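Local coordinates for conserved exported protein (Bacteroides fragilis, PDB 3CLW), which is of uncharacterised function but probably hydrolyses O-glycosidic bonds, as an exported glycoside hydrolase, at residues A[275-280]-A[310-315]; A[280-285]-A[339-344]; A[39-44]-A[382-387]. All blocks are in the same frame, centred on the assembly; numbering follows the deposited sequence.

Interaction 1 (A[275-280]-A[310-315]); sequences AAHDYW and ASEYCI
The phenol of Tyr279 donates a hydrogen bond to Glu312, with OH 2.6 Å from OE2, which accepts on its anti lone pair, the one directed away from the other carboxylate oxygen. OE2 sits at the edge of the Tyr279 ring, close to its plane, while the carboxylate itself is turned 82° against that ring. Glu312 has CG anti to the backbone N (chi1 -162°), and the extended chain beyond it reaches the Tyr279 hydroxyl. Its CB lies over one face of the His277 imidazole, and OE1 comes within 3.3 Å of His277 CE1. At the edge of that imidazole, in its plane, is Ser311, whose OG is 3.1 Å from His277 CD2. Glu186 binds His277 ND1 and Glu231 binds both His277 NE2 and Ser311 OG, so the imidazole is pinned against rotation. All this gathers at the C-terminal ends of strands 270-276 and 307-310, neighbouring parallel strands of the family's TIM barrel. In related glycosidases the catalytic nucleophile follows the seventh strand and the acid/base the fourth, and the positions of Glu312 and Glu186 are consistent with those roles. Ala276 pairs with Ala310, Ser311 N bonding Ala276 O at 3.0 Å. Past the strand ends the two chains stay joined where Asp278 N reaches Glu312 O at 3.2 Å. Asp278 crosses Tyr313 at about a right angle, its CB 3.6 Å from Tyr313 CD1, and its OD1 is in a salt bridge with Arg292. Tyr279 and Tyr313 meet through their CD1 atoms, 3.9 Å apart, with ring planes inclined at 39°. The Cys314 sulfur, SG, lies beside the edge of the Tyr279 ring, 5.2 Å from its centroid.

Interaction 2 (A[280-285]-A[339-344]); sequences WSAYPA and ARIIHN
Ala282 CB packs against the end of Ile341, touching CD1 at 3.5 Å, and this is the apolar heart of the contact. Ile341 leaves the helix across the direction of the loop, and only the end of its side chain comes near. CG1 is anti to the carbonyl carbon (chi1 -59°), and chi2 near 161° then puts CD1 against the alanine methyl. Beside this touch a water bridges the polar groups: it donates to Ala282 O at 2.8 Å and accepts from Arg340 NE at 2.9 Å, lying at the guanidinium edge in its plane. The arginine chain runs extended from the helix and then bends at chi3 (72°), which sets NE facing that water. Farther along the guanidinium the contacts are looser, with NH2 near the edge of the Tyr283 ring, 4.4 Å from CD1, and NH1 4.3 Å from Ala285 CB. The head group is anchored by outside partners, a salt bridge from NH2 to Glu321 and a hydrogen bond from NH1 to the carbonyl of Ala424. At the root of Arg340, its backbone O takes two bonds from Asn344, ND2 at 2.8 Å and the helical N at 3.1 Å, arriving from opposite faces of the carbonyl plane. The loop is shaped by a cis peptide before Pro284, which occupies the N-cap position of helix 285-300, while Ser281 OG bonds back to the carbonyl of Asp278. In TIM-barrel terms, the loop leaving strand 270-276 and entering its following helix is laid against helix 328-347, the next major helix of the barrel's outer layer.

Interaction 3 (A[39-44]-A[382-387]); sequences QEKKEK and QYDGEI
Helix 39-50, which follows the first barrel strand, is clamped here by Lys41 to Asp384 and Gly385, just where the chain enters strand 386-389. The lysine side chain is extended beyond CG and crosses the aspartate at about a right angle. Its NZ forms a salt bridge with Asp384 OD1 at 2.7 Å, coming from the syn side and 24° out of the carboxylate plane. The same NZ donates to Gly385 O at 3.0 Å, so one ammonium group ties a side chain and a backbone carbonyl together. OD1 also accepts from Gly385 N at 2.8 Å, on its anti side but from the same face of the carboxylate, and this second grip holds the acid in position for the lysine. Strand 386-389 is an outermost strand of a small three-stranded sheet, antiparallel to strand 368-371. From it Ile387 points toward the helix and lays CD1 3.6 Å from Lys41 O and 4.0 Å from Lys44 CG. Ile45 and Leu48, one and two turns on from Lys41, also touch Ile387, while Ile368 meets it from the adjacent strand.

Overall arrangement
Interactions 1 and 2 are neighbours, their centres 10 Å apart; their segments overlap at Trp280, which itself takes no part in either contact. Ile341 joins them: its CG2 lies 3.3 Å from Asp278 OD1 and its CD1 3.5 Å from Tyr313 CE2. Packing thus runs from the outer helix 328-347 to Asp278 and Tyr313, next to Glu312, whose place at the end of its barrel strand is consistent with an active site there. Along the sequence the segments of these two contacts alternate. Interaction 3 stands apart on the surface, its centre 27 Å from that of interaction 1 and 31 Å from that of interaction 2. Its nearest atoms are about 17 Å from interaction 1, yet the loop it closes encloses both others.

Interaction 1 (A[275-280]-A[310-315])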
loop_
_atom_site.group_PDB
_atom_site.type_symbol
_atom_site.label_atom_id
_atom_site.label_comp_id
_atom_site.label_asym_id
_atom_site.label_seq_id
_atom_site.Cartn_x
_atom_site.Cartn_y
_atom_site.Cartn_z
ATOM N N ALA A 275 -7.974 6.541 3.401
ATOM C CA ALA A 275 -6.826 5.634 3.509
ATOM C C ALA A 275 -6.586 5.179 4.925
ATOM O O ALA A 275 -6.449 6.003 5.834
ATOM C CB ALA A 275 -5.526 6.297 2.948
ATOM N N ALA A 276 -6.519 3.868 5.110
ATOM C CA ALA A 276 -6.109 3.297 6.390
ATOM C C ALA A 276 -5.213 2.081 6.171
ATOM O O ALA A 276 -5.211 1.483 5.092
ATOM C CB ALA A 276 -7.327 2.918 7.248
ATOM N N HIS A 277 -4.471 1.729 7.216
ATOM C CA HIS A 277 -3.528 0.608 7.194
ATOM C C HIS A 277 -4.144 -0.650 7.765
ATOM O O HIS A 277 -5.029 -0.583 8.625
ATOM C CB HIS A 277 -2.259 1.006 7.955
ATOM C CG HIS A 277 -1.629 2.260 7.426
ATOM N ND1 HIS A 277 -0.583 2.899 8.051
ATOM C CD2 HIS A 277 -1.942 3.018 6.350
ATOM C CE1 HIS A 277 -0.256 3.982 7.368
ATOM N NE2 HIS A 277 -1.043 4.057 6.313
ATOM N N ASP A 278 -3.686 -1.789 7.258
ATOM C CA ASP A 278 -4.162 -3.128 7.648
ATOM C C ASP A 278 -3.656 -3.621 9.004
ATOM O O ASP A 278 -4.117 -4.648 9.499
ATOM C CB ASP A 278 -3.715 -4.137 6.605
ATOM C CG ASP A 278 -4.469 -4.001 5.319
ATOM O OD1 ASP A 278 -5.698 -4.238 5.313
ATOM O OD2 ASP A 278 -3.820 -3.681 4.304
ATOM N N TYR A 279 -2.685 -2.928 9.576
ATOM C CA TYR A 279 -2.072 -3.366 10.825
ATOM C C TYR A 279 -3.082 -3.728 11.928
ATOM O O TYR A 279 -4.103 -3.074 12.059
ATOM C CB TYR A 279 -1.117 -2.288 11.334
ATOM C CG TYR A 279 0.033 -1.985 10.386
ATOM C CD1 TYR A 279 1.054 -2.935 10.170
ATOM C CD2 TYR A 279 0.118 -0.762 9.729
ATOM C CE1 TYR A 279 2.120 -2.676 9.314
ATOM C CE2 TYR A 279 1.187 -0.485 8.865
ATOM C CZ TYR A 279 2.193 -1.459 8.668
ATOM O OH TYR A 279 3.264 -1.221 7.845
ATOM N N TRP A 280 -2.773 -4.782 12.694
ATOM C CA TRP A 280 -3.535 -5.233 13.884
ATOM C C TRP A 280 -4.968 -5.677 13.652
ATOM O O TRP A 280 -5.736 -5.826 14.595
ATOM C CB TRP A 280 -3.456 -4.214 15.029
ATOM C CG TRP A 280 -2.137 -3.578 15.106
ATOM C CD1 TRP A 280 -1.860 -2.265 14.880
ATOM C CD2 TRP A 280 -0.884 -4.228 15.374
ATOM N NE1 TRP A 280 -0.501 -2.042 14.996
ATOM C CE2 TRP A 280 0.125 -3.229 15.293
ATOM C CE3 TRP A 280 -0.511 -5.555 15.680
ATOM C CZ2 TRP A 280 1.493 -3.509 15.520
ATOM C CZ3 TRP A 280 0.863 -5.853 15.884
ATOM C CH2 TRP A 280 1.846 -4.824 15.807
ATOM N N ALA A 310 -6.434 0.624 1.121
ATOM C CA ALA A 310 -5.575 0.036 2.150
ATOM C C ALA A 310 -4.155 0.520 1.781
ATOM O O ALA A 310 -3.623 0.201 0.707
ATOM C CB ALA A 310 -5.725 -1.503 2.183
ATOM N N SER A 311 -3.579 1.381 2.607
ATOM C CA SER A 311 -2.447 2.176 2.122
ATOM C C SER A 311 -1.099 1.873 2.777
ATOM O O SER A 311 -0.102 2.536 2.480
ATOM C CB SER A 311 -2.754 3.665 2.248
ATOM O OG SER A 311 -3.070 3.966 3.613
ATOM N N GLU A 312 -1.064 0.892 3.673
ATOM C CA GLU A 312 0.200 0.424 4.256
ATOM C C GLU A 312 0.001 -0.867 4.989
ATOM O O GLU A 312 -0.919 -1.003 5.762
ATOM C CB GLU A 312 0.816 1.449 5.210
ATOM C CG GLU A 312 2.307 1.191 5.490
ATOM C CD GLU A 312 2.853 1.988 6.648
ATOM O OE1 GLU A 312 2.847 3.235 6.617
ATOM O OE2 GLU A 312 3.318 1.354 7.606
ATOM N N TYR A 313 0.882 -1.828 4.726
ATOM C CA TYR A 313 0.985 -3.040 5.526
ATOM C C TYR A 313 2.368 -3.684 5.406
ATOM O O TYR A 313 3.009 -3.605 4.360
ATOM C CB TYR A 313 -0.067 -4.079 5.116
ATOM C CG TYR A 313 -0.003 -5.315 5.987
ATOM C CD1 TYR A 313 -0.375 -5.254 7.352
ATOM C CD2 TYR A 313 0.503 -6.532 5.480
ATOM C CE1 TYR A 313 -0.290 -6.367 8.161
ATOM C CE2 TYR A 313 0.592 -7.652 6.273
ATOM C CZ TYR A 313 0.200 -7.575 7.609
ATOM O OH TYR A 313 0.292 -8.703 8.397
ATOM N N CYS A 314 2.802 -4.333 6.482
ATOM C CA CYS A 314 3.881 -5.343 6.443
ATOM C C CYS A 314 3.662 -6.297 7.624
ATOM O O CYS A 314 2.904 -5.965 8.550
ATOM C CB CYS A 314 5.266 -4.699 6.496
ATOM S SG CYS A 314 5.639 -3.855 8.021
ATOM N N ILE A 315 4.294 -7.476 7.594
ATOM C CA ILE A 315 4.210 -8.429 8.706
ATOM C C ILE A 315 4.855 -7.818 9.927
ATOM O O ILE A 315 6.064 -7.570 9.962
ATOM C CB ILE A 315 4.906 -9.779 8.418
ATOM C CG1 ILE A 315 4.421 -10.397 7.113
ATOM C CG2 ILE A 315 4.711 -10.736 9.605
ATOM C CD1 ILE A 315 2.966 -10.817 7.075
#

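Interaction 2 (A[280-285]-A[339-344])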
loop_
_atom_site.group_PDB
_atom_site.type_symbol
_atom_site.label_atom_id
_atom_site.label_comp_id
_atom_site.label_asym_id
_atom_site.label_seq_id
_atom_site.Cartn_x
_atom_site.Cartn_y
_atom_site.Cartn_z
ATOM N N TRP A 280 -2.773 -4.782 12.694
ATOM C CA TRP A 280 -3.535 -5.233 13.884
ATOM C C TRP A 280 -4.968 -5.677 13.652
ATOM O O TRP A 280 -5.736 -5.826 14.595
ATOM C CB TRP A 280 -3.456 -4.214 15.029
ATOM C CG TRP A 280 -2.137 -3.578 15.106
ATOM C CD1 TRP A 280 -1.860 -2.265 14.880
ATOM C CD2 TRP A 280 -0.884 -4.228 15.374
ATOM N NE1 TRP A 280 -0.501 -2.042 14.996
ATOM C CE2 TRP A 280 0.125 -3.229 15.293
ATOM C CE3 TRP A 280 -0.511 -5.555 15.680
ATOM C CZ2 TRP A 280 1.493 -3.509 15.520
ATOM C CZ3 TRP A 280 0.863 -5.853 15.884
ATOM C CH2 TRP A 280 1.846 -4.824 15.807
ATOM N N SER A 281 -5.340 -5.909 12.410
ATOM C CA SER A 281 -6.708 -6.279 12.120
ATOM C C SER A 281 -6.756 -7.454 11.145
ATOM O O SER A 281 -7.815 -7.779 10.613
ATOM C CB SER A 281 -7.513 -5.070 11.592
ATOM O OG SER A 281 -7.040 -4.595 10.322
ATOM N N ALA A 282 -5.605 -8.078 10.909
ATOM C CA ALA A 282 -5.524 -9.180 9.922
ATOM C C ALA A 282 -5.676 -10.563 10.537
ATOM O O ALA A 282 -5.706 -11.557 9.815
ATOM C CB ALA A 282 -4.242 -9.096 9.113
ATOM N N TYR A 283 -5.786 -10.606 11.864
ATOM C CA TYR A 283 -5.927 -11.829 12.652
ATOM C C TYR A 283 -6.586 -11.470 13.979
ATOM O O TYR A 283 -6.273 -10.410 14.535
ATOM C CB TYR A 283 -4.544 -12.428 12.908
ATOM C CG TYR A 283 -4.543 -13.745 13.658
ATOM C CD1 TYR A 283 -4.605 -14.950 12.969
ATOM C CD2 TYR A 283 -4.483 -13.780 15.059
ATOM C CE1 TYR A 283 -4.598 -16.151 13.625
ATOM C CE2 TYR A 283 -4.481 -14.991 15.739
ATOM C CZ TYR A 283 -4.537 -16.175 15.006
ATOM O OH TYR A 283 -4.527 -17.405 15.645
ATOM N N PRO A 284 -7.502 -12.332 14.494
ATOM C CA PRO A 284 -7.994 -13.549 13.849
ATOM C C PRO A 284 -9.006 -13.251 12.763
ATOM O O PRO A 284 -9.370 -12.091 12.561
ATOM C CB PRO A 284 -8.640 -14.331 15.008
ATOM C CG PRO A 284 -9.092 -13.289 15.946
ATOM C CD PRO A 284 -8.092 -12.161 15.839
ATOM N N ALA A 285 -9.451 -14.297 12.074
ATOM C CA ALA A 285 -10.356 -14.157 10.931
ATOM C C ALA A 285 -11.662 -13.434 11.249
ATOM O O ALA A 285 -12.232 -12.756 10.372
ATOM C CB ALA A 285 -10.644 -15.514 10.274
ATOM N N ALA A 339 -2.034 -12.570 1.148
ATOM C CA ALA A 339 -3.026 -12.702 0.083
ATOM C C ALA A 339 -4.469 -12.673 0.639
ATOM O O ALA A 339 -5.372 -12.223 -0.019
ATOM C CB ALA A 339 -2.790 -13.941 -0.730
ATOM N N ARG A 340 -4.660 -13.175 1.850
ATOM C CA ARG A 340 -5.968 -13.158 2.521
ATOM C C ARG A 340 -6.373 -11.732 2.933
ATOM O O ARG A 340 -7.530 -11.331 2.749
ATOM C CB ARG A 340 -5.942 -14.075 3.757
ATOM C CG ARG A 340 -7.234 -13.986 4.592
ATOM C CD ARG A 340 -7.350 -15.118 5.592
ATOM N NE ARG A 340 -6.401 -14.949 6.680
ATOM C CZ ARG A 340 -6.403 -15.711 7.763
ATOM N NH1 ARG A 340 -7.301 -16.698 7.883
ATOM N NH2 ARG A 340 -5.526 -15.493 8.730
ATOM N N ILE A 341 -5.418 -10.965 3.460
ATOM C CA ILE A 341 -5.668 -9.557 3.683
ATOM C C ILE A 341 -6.103 -8.891 2.384
ATOM O O ILE A 341 -7.107 -8.159 2.372
ATOM C CB ILE A 341 -4.463 -8.798 4.250
ATOM C CG1 ILE A 341 -4.027 -9.390 5.581
ATOM C CG2 ILE A 341 -4.836 -7.321 4.461
ATOM C CD1 ILE A 341 -2.613 -9.027 5.981
ATOM N N ILE A 342 -5.375 -9.162 1.298
ATOM C CA ILE A 342 -5.690 -8.524 0.030
ATOM C C ILE A 342 -7.122 -8.843 -0.416
ATOM O O ILE A 342 -7.902 -7.920 -0.736
ATOM C CB ILE A 342 -4.667 -8.850 -1.097
ATOM C CG1 ILE A 342 -3.306 -8.223 -0.767
ATOM C CG2 ILE A 342 -5.177 -8.324 -2.483
ATOM C CD1 ILE A 342 -2.129 -8.661 -1.674
ATOM N N HIS A 343 -7.455 -10.136 -0.433
ATOM C CA HIS A 343 -8.764 -10.566 -0.881
ATOM C C HIS A 343 -9.913 -9.893 -0.109
ATOM O O HIS A 343 -10.877 -9.430 -0.699
ATOM C CB HIS A 343 -8.892 -12.067 -0.759
ATOM C CG HIS A 343 -10.288 -12.557 -0.968
ATOM N ND1 HIS A 343 -10.790 -12.855 -2.215
ATOM C CD2 HIS A 343 -11.294 -12.778 -0.093
ATOM C CE1 HIS A 343 -12.044 -13.248 -2.094
ATOM N NE2 HIS A 343 -12.372 -13.201 -0.818
ATOM N N ASN A 344 -9.793 -9.857 1.213
ATOM C CA ASN A 344 -10.811 -9.274 2.073
ATOM C C ASN A 344 -10.888 -7.749 1.950
ATOM O O ASN A 344 -11.988 -7.173 1.976
ATOM C CB ASN A 344 -10.608 -9.744 3.518
ATOM C CG ASN A 344 -11.007 -11.194 3.698
ATOM O OD1 ASN A 344 -12.188 -11.496 3.847
ATOM N ND2 ASN A 344 -10.032 -12.102 3.656
HETATM O O HOH W 1 -4.776 -12.717 7.394
#

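Interaction 3 (A[39-44]-A[382-387])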
loop_
_atom_site.group_PDB
_atom_site.type_symbol
_atom_site.label_atom_id
_atom_site.label_comp_id
_atom_site.label_asym_id
_atom_site.label_seq_id
_atom_site.Cartn_x
_atom_site.Cartn_y
_atom_site.Cartn_z
ATOM N N GLN A 39 24.448 -1.358 -10.449
ATOM C CA GLN A 39 23.466 -1.078 -11.486
ATOM C C GLN A 39 22.565 -2.267 -11.753
ATOM O O GLN A 39 21.329 -2.133 -11.773
ATOM C CB GLN A 39 24.182 -0.664 -12.783
ATOM C CG GLN A 39 23.296 -0.068 -13.869
ATOM C CD GLN A 39 22.784 1.325 -13.531
ATOM O OE1 GLN A 39 23.452 2.092 -12.834
ATOM N NE2 GLN A 39 21.589 1.661 -14.027
ATOM N N GLU A 40 23.169 -3.431 -11.946
ATOM C CA GLU A 40 22.395 -4.599 -12.343
ATOM C C GLU A 40 21.438 -5.034 -11.272
ATOM O O GLU A 40 20.389 -5.556 -11.592
ATOM C CB GLU A 40 23.290 -5.772 -12.711
ATOM C CG GLU A 40 23.715 -5.741 -14.167
ATOM C CD GLU A 40 24.397 -7.050 -14.622
ATOM O OE1 GLU A 40 25.514 -6.954 -15.197
ATOM O OE2 GLU A 40 23.830 -8.164 -14.394
ATOM N N LYS A 41 21.822 -4.852 -10.011
ATOM C CA LYS A 41 20.956 -5.195 -8.886
ATOM C C LYS A 41 19.773 -4.199 -8.710
ATOM O O LYS A 41 18.641 -4.612 -8.570
ATOM C CB LYS A 41 21.792 -5.313 -7.599
ATOM C CG LYS A 41 22.860 -6.416 -7.695
ATOM C CD LYS A 41 23.417 -6.767 -6.334
ATOM C CE LYS A 41 24.487 -7.875 -6.448
ATOM N NZ LYS A 41 25.252 -7.934 -5.204
ATOM N N LYS A 42 20.078 -2.903 -8.705
ATOM C CA LYS A 42 19.095 -1.804 -8.846
ATOM C C LYS A 42 18.019 -2.108 -9.912
ATOM O O LYS A 42 16.784 -1.999 -9.662
ATOM C CB LYS A 42 19.851 -0.548 -9.308
ATOM C CG LYS A 42 20.188 0.390 -8.230
ATOM C CD LYS A 42 21.364 1.257 -8.545
ATOM C CE LYS A 42 21.198 2.247 -9.651
ATOM N NZ LYS A 42 22.018 3.458 -9.332
ATOM N N GLU A 43 18.505 -2.465 -11.108
ATOM C CA GLU A 43 17.642 -2.712 -12.264
ATOM C C GLU A 43 16.762 -3.910 -12.054
ATOM O O GLU A 43 15.579 -3.883 -12.394
ATOM C CB GLU A 43 18.467 -2.898 -13.525
ATOM C CG GLU A 43 19.468 -1.810 -13.656
ATOM C CD GLU A 43 19.205 -0.863 -14.777
ATOM O OE1 GLU A 43 18.100 -0.267 -14.835
ATOM O OE2 GLU A 43 20.135 -0.720 -15.615
ATOM N N LYS A 44 17.357 -4.963 -11.514
ATOM C CA LYS A 44 16.631 -6.170 -11.163
ATOM C C LYS A 44 15.491 -5.904 -10.153
ATOM O O LYS A 44 14.392 -6.411 -10.323
ATOM C CB LYS A 44 17.606 -7.223 -10.633
ATOM C CG LYS A 44 16.966 -8.466 -9.985
ATOM C CD LYS A 44 16.228 -9.348 -10.993
ATOM C CE LYS A 44 16.519 -10.853 -10.697
ATOM N NZ LYS A 44 16.260 -11.752 -11.886
ATOM N N GLN A 382 23.541 -0.985 3.092
ATOM C CA GLN A 382 23.486 0.397 2.551
ATOM C C GLN A 382 24.240 0.522 1.195
ATOM O O GLN A 382 23.961 1.414 0.357
ATOM C CB GLN A 382 23.993 1.414 3.583
ATOM C CG GLN A 382 23.081 1.519 4.804
ATOM C CD GLN A 382 23.426 2.645 5.788
ATOM O OE1 GLN A 382 24.497 3.245 5.730
ATOM N NE2 GLN A 382 22.495 2.935 6.701
ATOM N N TYR A 383 25.151 -0.421 0.960
ATOM C CA TYR A 383 26.056 -0.368 -0.190
ATOM C C TYR A 383 25.842 -1.427 -1.267
ATOM O O TYR A 383 26.016 -1.130 -2.433
ATOM C CB TYR A 383 27.536 -0.382 0.296
ATOM C CG TYR A 383 27.779 0.693 1.335
ATOM C CD1 TYR A 383 27.632 2.043 1.011
ATOM C CD2 TYR A 383 28.112 0.360 2.645
ATOM C CE1 TYR A 383 27.818 3.025 1.969
ATOM C CE2 TYR A 383 28.307 1.332 3.610
ATOM C CZ TYR A 383 28.159 2.658 3.270
ATOM O OH TYR A 383 28.362 3.637 4.223
ATOM N N ASP A 384 25.510 -2.650 -0.858
ATOM C CA ASP A 384 25.385 -3.818 -1.748
ATOM C C ASP A 384 24.721 -4.953 -0.953
ATOM O O ASP A 384 24.722 -4.928 0.268
ATOM C CB ASP A 384 26.785 -4.272 -2.194
ATOM C CG ASP A 384 26.769 -5.119 -3.447
ATOM O OD1 ASP A 384 25.694 -5.559 -3.893
ATOM O OD2 ASP A 384 27.862 -5.382 -3.993
ATOM N N GLY A 385 24.183 -5.963 -1.631
ATOM C CA GLY A 385 23.555 -7.077 -0.934
ATOM C C GLY A 385 22.983 -8.043 -1.941
ATOM O O GLY A 385 23.160 -7.875 -3.121
ATOM N N GLU A 386 22.284 -9.058 -1.453
ATOM C CA GLU A 386 21.618 -10.061 -2.283
ATOM C C GLU A 386 20.083 -9.881 -2.219
ATOM O O GLU A 386 19.507 -9.707 -1.160
ATOM C CB GLU A 386 21.989 -11.478 -1.796
ATOM C CG GLU A 386 21.558 -12.604 -2.743
ATOM C CD GLU A 386 21.368 -13.955 -2.056
ATOM O OE1 GLU A 386 21.947 -14.193 -0.967
ATOM O OE2 GLU A 386 20.630 -14.798 -2.624
ATOM N N ILE A 387 19.453 -9.951 -3.380
ATOM C CA ILE A 387 18.004 -9.852 -3.531
ATOM C C ILE A 387 17.354 -11.244 -3.343
ATOM O O ILE A 387 17.743 -12.219 -3.990
ATOM C CB ILE A 387 17.675 -9.264 -4.928
ATOM C CG1 ILE A 387 18.269 -7.866 -5.053
ATOM C CG2 ILE A 387 16.188 -9.256 -5.204
ATOM C CD1 ILE A 387 18.683 -7.533 -6.457
#